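Local coordinates for spore germination protein GerM (Bacillus subtilis subsp. subtilis str. 168, PDB 6GZB) that affects both sporulation and germination through a molecular role that is still unknown, and carries two GerMN domains in tandem, at residues 284-297 and 319-333. Sequence-based numbering, arbitrary orientation.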
loop_
_atom_site.group_PDB
_atom_site.type_symbol
_atom_site.label_atom_id
_atom_site.label_comp_id
_atom_site.label_asym_id
_atom_site.label_seq_id
_atom_site.Cartn_x
_atom_site.Cartn_y
_atom_site.Cartn_z
ATOM N N THR A 284 6.805 -13.261 28.639
ATOM C CA THR A 284 7.322 -11.962 28.224
ATOM C C THR A 284 6.302 -11.165 27.392
ATOM O O THR A 284 6.238 -9.937 27.479
ATOM C CB THR A 284 8.653 -12.113 27.451
ATOM O OG1 THR A 284 8.639 -11.281 26.286
ATOM C CG2 THR A 284 8.889 -13.566 27.035
ATOM N N LYS A 285 5.490 -11.874 26.609
ATOM C CA LYS A 285 4.358 -11.272 25.891
ATOM C C LYS A 285 4.799 -10.325 24.777
ATOM O O LYS A 285 4.378 -9.169 24.703
ATOM C CB LYS A 285 3.407 -10.568 26.850
ATOM C CG LYS A 285 2.590 -11.525 27.702
ATOM C CD LYS A 285 1.558 -10.779 28.526
ATOM C CE LYS A 285 0.968 -11.656 29.617
ATOM N NZ LYS A 285 -0.409 -11.207 29.952
ATOM N N MET A 286 5.596 -10.867 23.869
ATOM C CA MET A 286 6.143 -10.114 22.766
ATOM C C MET A 286 5.244 -10.226 21.539
ATOM O O MET A 286 4.817 -11.309 21.153
ATOM C CB MET A 286 7.534 -10.643 22.425
ATOM C CG MET A 286 8.308 -9.773 21.447
ATOM S SD MET A 286 9.986 -10.369 21.207
ATOM C CE MET A 286 10.739 -9.884 22.767
ATOM N N ILE A 287 4.983 -9.089 20.916
ATOM C CA ILE A 287 4.339 -9.058 19.618
ATOM C C ILE A 287 5.409 -8.770 18.579
ATOM O O ILE A 287 6.246 -7.883 18.759
ATOM C CB ILE A 287 3.242 -7.979 19.583
ATOM C CG1 ILE A 287 2.469 -8.040 18.269
ATOM C CG2 ILE A 287 3.839 -6.591 19.780
ATOM C CD1 ILE A 287 1.193 -7.217 18.283
ATOM N N SER A 288 5.448 -9.579 17.529
ATOM C CA SER A 288 6.510 -9.457 16.543
ATOM C C SER A 288 6.343 -8.175 15.735
ATOM O O SER A 288 5.242 -7.641 15.606
ATOM C CB SER A 288 6.512 -10.667 15.607
ATOM O OG SER A 288 5.601 -10.493 14.546
ATOM N N SER A 289 7.456 -7.665 15.237
ATOM C CA SER A 289 7.464 -6.483 14.398
ATOM C C SER A 289 6.607 -6.657 13.148
ATOM O O SER A 289 6.026 -5.694 12.652
ATOM C CB SER A 289 8.895 -6.171 13.983
ATOM O OG SER A 289 9.495 -5.298 14.919
ATOM N N GLU A 290 6.607 -7.869 12.605
ATOM C CA GLU A 290 5.890 -8.164 11.384
ATOM C C GLU A 290 4.389 -8.077 11.627
ATOM O O GLU A 290 3.643 -7.568 10.798
ATOM C CB GLU A 290 6.249 -9.567 10.877
ATOM C CG GLU A 290 7.647 -9.657 10.287
ATOM C CD GLU A 290 8.735 -9.815 11.337
ATOM O OE1 GLU A 290 8.409 -9.946 12.535
ATOM O OE2 GLU A 290 9.922 -9.773 10.961
ATOM N N VAL A 291 3.955 -8.603 12.766
ATOM C CA VAL A 291 2.558 -8.550 13.138
ATOM C C VAL A 291 2.126 -7.106 13.401
ATOM O O VAL A 291 1.133 -6.632 12.840
ATOM C CB VAL A 291 2.284 -9.418 14.375
ATOM C CG1 VAL A 291 0.966 -9.036 15.014
ATOM C CG2 VAL A 291 2.282 -10.894 14.000
ATOM N N LEU A 292 2.925 -6.387 14.186
ATOM C CA LEU A 292 2.616 -5.010 14.537
ATOM C C LEU A 292 2.608 -4.071 13.327
ATOM O O LEU A 292 1.684 -3.281 13.167
ATOM C CB LEU A 292 3.609 -4.500 15.578
ATOM C CG LEU A 292 3.308 -3.136 16.191
ATOM C CD1 LEU A 292 1.944 -3.143 16.871
ATOM C CD2 LEU A 292 4.411 -2.761 17.169
ATOM N N ASN A 293 3.633 -4.148 12.483
ATOM C CA ASN A 293 3.665 -3.360 11.254
ATOM C C ASN A 293 2.466 -3.628 10.330
ATOM O O ASN A 293 1.937 -2.709 9.709
ATOM C CB ASN A 293 4.956 -3.630 10.487
ATOM C CG ASN A 293 6.132 -2.881 11.054
ATOM O OD1 ASN A 293 6.006 -1.726 11.451
ATOM N ND2 ASN A 293 7.289 -3.534 11.089
ATOM N N SER A 294 2.128 -4.902 10.166
ATOM C CA SER A 294 0.993 -5.309 9.353
ATOM C C SER A 294 -0.297 -4.686 9.869
ATOM O O SER A 294 -1.079 -4.133 9.100
ATOM C CB SER A 294 0.865 -6.836 9.353
ATOM O OG SER A 294 1.790 -7.389 8.456
ATOM N N ILE A 295 -0.506 -4.765 11.178
ATOM C CA ILE A 295 -1.670 -4.157 11.796
ATOM C C ILE A 295 -1.738 -2.663 11.519
ATOM O O ILE A 295 -2.767 -2.137 11.092
ATOM C CB ILE A 295 -1.672 -4.376 13.314
ATOM C CG1 ILE A 295 -1.961 -5.843 13.626
ATOM C CG2 ILE A 295 -2.697 -3.467 13.968
ATOM C CD1 ILE A 295 -1.706 -6.218 15.072
ATOM N N VAL A 296 -0.633 -1.978 11.768
ATOM C CA VAL A 296 -0.615 -0.535 11.705
ATOM C C VAL A 296 -0.730 -0.030 10.276
ATOM O O VAL A 296 -1.472 0.917 10.006
ATOM C CB VAL A 296 0.663 0.031 12.360
ATOM C CG1 VAL A 296 0.767 1.532 12.138
ATOM C CG2 VAL A 296 0.656 -0.284 13.842
ATOM N N LEU A 297 0.003 -0.650 9.357
ATOM C CA LEU A 297 -0.100 -0.274 7.943
ATOM C C LEU A 297 -1.521 -0.502 7.425
ATOM O O LEU A 297 -2.032 0.277 6.627
ATOM C CB LEU A 297 0.897 -1.062 7.080
ATOM C CG LEU A 297 2.366 -0.659 7.237
ATOM C CD1 LEU A 297 3.262 -1.661 6.538
ATOM C CD2 LEU A 297 2.619 0.740 6.693
ATOM N N VAL A 319 4.936 -6.195 24.717
ATOM C CA VAL A 319 6.214 -5.569 24.433
ATOM C C VAL A 319 6.638 -5.893 23.010
ATOM O O VAL A 319 6.221 -6.890 22.445
ATOM C CB VAL A 319 7.310 -6.014 25.424
ATOM C CG1 VAL A 319 6.828 -5.840 26.859
ATOM C CG2 VAL A 319 7.698 -7.459 25.183
ATOM N N ASN A 320 7.460 -5.033 22.429
ATOM C CA ASN A 320 7.974 -5.282 21.090
ATOM C C ASN A 320 9.240 -6.132 21.180
ATOM O O ASN A 320 9.540 -6.701 22.229
ATOM C CB ASN A 320 8.251 -3.960 20.369
ATOM C CG ASN A 320 9.359 -3.154 21.026
ATOM O OD1 ASN A 320 10.086 -3.650 21.889
ATOM N ND2 ASN A 320 9.470 -1.894 20.642
ATOM N N GLU A 321 9.969 -6.241 20.074
ATOM C CA GLU A 321 11.096 -7.171 20.003
ATOM C C GLU A 321 12.297 -6.652 20.790
ATOM O O GLU A 321 13.162 -7.425 21.179
ATOM C CB GLU A 321 11.480 -7.437 18.544
ATOM C CG GLU A 321 10.318 -7.939 17.693
ATOM C CD GLU A 321 10.769 -8.640 16.429
ATOM O OE1 GLU A 321 11.810 -8.241 15.867
ATOM O OE2 GLU A 321 10.069 -9.572 15.984
ATOM N N LYS A 322 12.320 -5.349 21.054
ATOM C CA LYS A 322 13.361 -4.742 21.876
ATOM C C LYS A 322 13.008 -4.778 23.366
ATOM O O LYS A 322 13.730 -4.219 24.184
ATOM C CB LYS A 322 13.578 -3.288 21.453
ATOM C CG LYS A 322 14.219 -3.108 20.085
ATOM C CD LYS A 322 13.578 -1.958 19.313
ATOM C CE LYS A 322 14.586 -1.212 18.450
ATOM N NZ LYS A 322 15.135 -0.016 19.150
ATOM N N GLY A 323 11.877 -5.396 23.705
ATOM C CA GLY A 323 11.444 -5.515 25.098
ATOM C C GLY A 323 10.763 -4.265 25.633
ATOM O O GLY A 323 10.541 -4.139 26.826
ATOM N N GLU A 324 10.441 -3.334 24.744
ATOM C CA GLU A 324 9.820 -2.076 25.126
ATOM C C GLU A 324 8.306 -2.236 25.261
ATOM O O GLU A 324 7.659 -2.790 24.380
ATOM C CB GLU A 324 10.146 -1.005 24.084
ATOM C CG GLU A 324 11.635 -0.906 23.783
ATOM C CD GLU A 324 11.954 0.069 22.669
ATOM O OE1 GLU A 324 13.115 0.529 22.599
ATOM O OE2 GLU A 324 11.044 0.380 21.868
ATOM N N LYS A 325 7.743 -1.692 26.339
ATOM C CA LYS A 325 6.310 -1.795 26.592
ATOM C C LYS A 325 5.542 -0.928 25.606
ATOM O O LYS A 325 5.816 0.256 25.467
ATOM C CB LYS A 325 5.959 -1.364 28.022
ATOM C CG LYS A 325 6.475 -2.284 29.106
ATOM C CD LYS A 325 5.798 -2.008 30.441
ATOM C CE LYS A 325 6.539 -2.702 31.575
ATOM N NZ LYS A 325 5.846 -2.551 32.883
ATOM N N LEU A 326 4.535 -1.516 24.979
ATOM C CA LEU A 326 3.709 -0.814 24.016
ATOM C C LEU A 326 2.452 -0.296 24.699
ATOM O O LEU A 326 1.376 -0.884 24.565
ATOM C CB LEU A 326 3.321 -1.762 22.886
ATOM C CG LEU A 326 4.496 -2.312 22.090
ATOM C CD1 LEU A 326 4.040 -3.457 21.202
ATOM C CD2 LEU A 326 5.103 -1.195 21.262
ATOM N N THR A 327 2.589 0.815 25.413
ATOM C CA THR A 327 1.473 1.391 26.150
ATOM C C THR A 327 0.875 2.568 25.394
ATOM O O THR A 327 -0.188 3.058 25.751
ATOM C CB THR A 327 1.905 1.897 27.547
ATOM O OG1 THR A 327 2.770 3.029 27.403
ATOM C CG2 THR A 327 2.620 0.811 28.328
ATOM N N GLU A 328 1.600 3.075 24.403
ATOM C CA GLU A 328 1.138 4.230 23.646
ATOM C C GLU A 328 0.685 3.834 22.234
ATOM O O GLU A 328 1.040 2.771 21.730
ATOM C CB GLU A 328 2.233 5.294 23.565
ATOM C CG GLU A 328 2.623 5.910 24.905
ATOM C CD GLU A 328 1.421 6.263 25.762
ATOM O OE1 GLU A 328 0.707 7.232 25.417
ATOM O OE2 GLU A 328 1.182 5.552 26.767
ATOM N N PRO A 329 -0.126 4.691 21.605
ATOM C CA PRO A 329 -0.547 4.456 20.231
ATOM C C PRO A 329 0.643 4.403 19.286
ATOM O O PRO A 329 1.521 5.249 19.359
ATOM C CB PRO A 329 -1.425 5.675 19.910
ATOM C CG PRO A 329 -1.845 6.225 21.234
ATOM C CD PRO A 329 -0.722 5.915 22.174
ATOM N N VAL A 330 0.653 3.419 18.397
ATOM C CA VAL A 330 1.657 3.336 17.349
ATOM C C VAL A 330 1.091 3.944 16.071
ATOM O O VAL A 330 -0.028 3.633 15.646
ATOM C CB VAL A 330 2.056 1.875 17.086
ATOM C CG1 VAL A 330 3.167 1.791 16.049
ATOM C CG2 VAL A 330 2.475 1.207 18.383
ATOM N N SER A 331 1.874 4.807 15.444
ATOM C CA SER A 331 1.429 5.448 14.227
ATOM C C SER A 331 2.132 4.829 13.021
ATOM O O SER A 331 3.018 3.993 13.157
ATOM C CB SER A 331 1.675 6.955 14.298
ATOM O OG SER A 331 3.046 7.223 14.507
ATOM N N ARG A 332 1.647 5.174 11.841
ATOM C CA ARG A 332 2.153 4.609 10.605
ATOM C C ARG A 332 3.642 4.918 10.463
ATOM O O ARG A 332 4.066 6.047 10.690
ATOM C CB ARG A 332 1.367 5.219 9.452
ATOM C CG ARG A 332 1.672 4.656 8.085
ATOM C CD ARG A 332 0.732 5.290 7.067
ATOM N NE ARG A 332 0.973 4.812 5.713
ATOM C CZ ARG A 332 0.327 3.798 5.153
ATOM N NH1 ARG A 332 0.620 3.431 3.915
ATOM N NH2 ARG A 332 -0.607 3.147 5.827
ATOM N N PRO A 333 4.445 3.916 10.094
ATOM C CA PRO A 333 5.875 4.132 9.862
ATOM C C PRO A 333 6.134 5.331 8.952
ATOM O O PRO A 333 5.374 5.571 8.008
ATOM C CB PRO A 333 6.318 2.842 9.173
ATOM C CG PRO A 333 5.363 1.807 9.653
ATOM C CD PRO A 333 4.058 2.505 9.920
HETATM O O HOH W 1 7.757 -5.883 17.834
#
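Val296 meets the chain at 330-332 with both methyls: CG2 lies 3.9 Å from Val330 CG1, the two side chains crossing at about a right angle, while CG1 sits 3.5 Å from Ser331 O. A chi1 of 173° sets CG1 opposite the backbone N and CG2 opposite the carbonyl carbon, so each methyl takes a different neighbour. Cutting this side chain back to an alanine is likely to leave Val330 CG1 without its apolar partner across the contact and to open a gap beside the backbone of Ser331 and Arg332. At the next residue, Leu297 CD2 packs against Pro333 CD and covers one face of the Arg332 guanidinium over its centre, 4.1 Å above the plane. Arg332 NH2 makes a weak, bent bond to Leu297 O (126° at the hydrogen), but the stronger partner of this extended side chain is Glu301, through a salt bridge from NH1.

Toward the helix start, Leu292 and Leu326 meet tip to tip, and Leu326 CD1 presses unusually close to Ile287 CG2, at 3.4 Å. Backbone pairing fixes this end: Val319 N donates to Lys285 O and Ile287 N to Val319 O, both 3.0 Å, a single bridge centred on Met286 and Val319. Glu321 OE2 accepts a weak bond from Ser289 N (3.3 Å), and a water accepts weakly from Glu321 N while donating to Ile287 O. Ser288, the N-cap, receives Val291 N on OG, which also bonds Asp250. The contact thus joins helix 289-299 to edge strand 330-331 of a four-stranded mixed sheet, helix-on-sheet packing within the second GerMN domain.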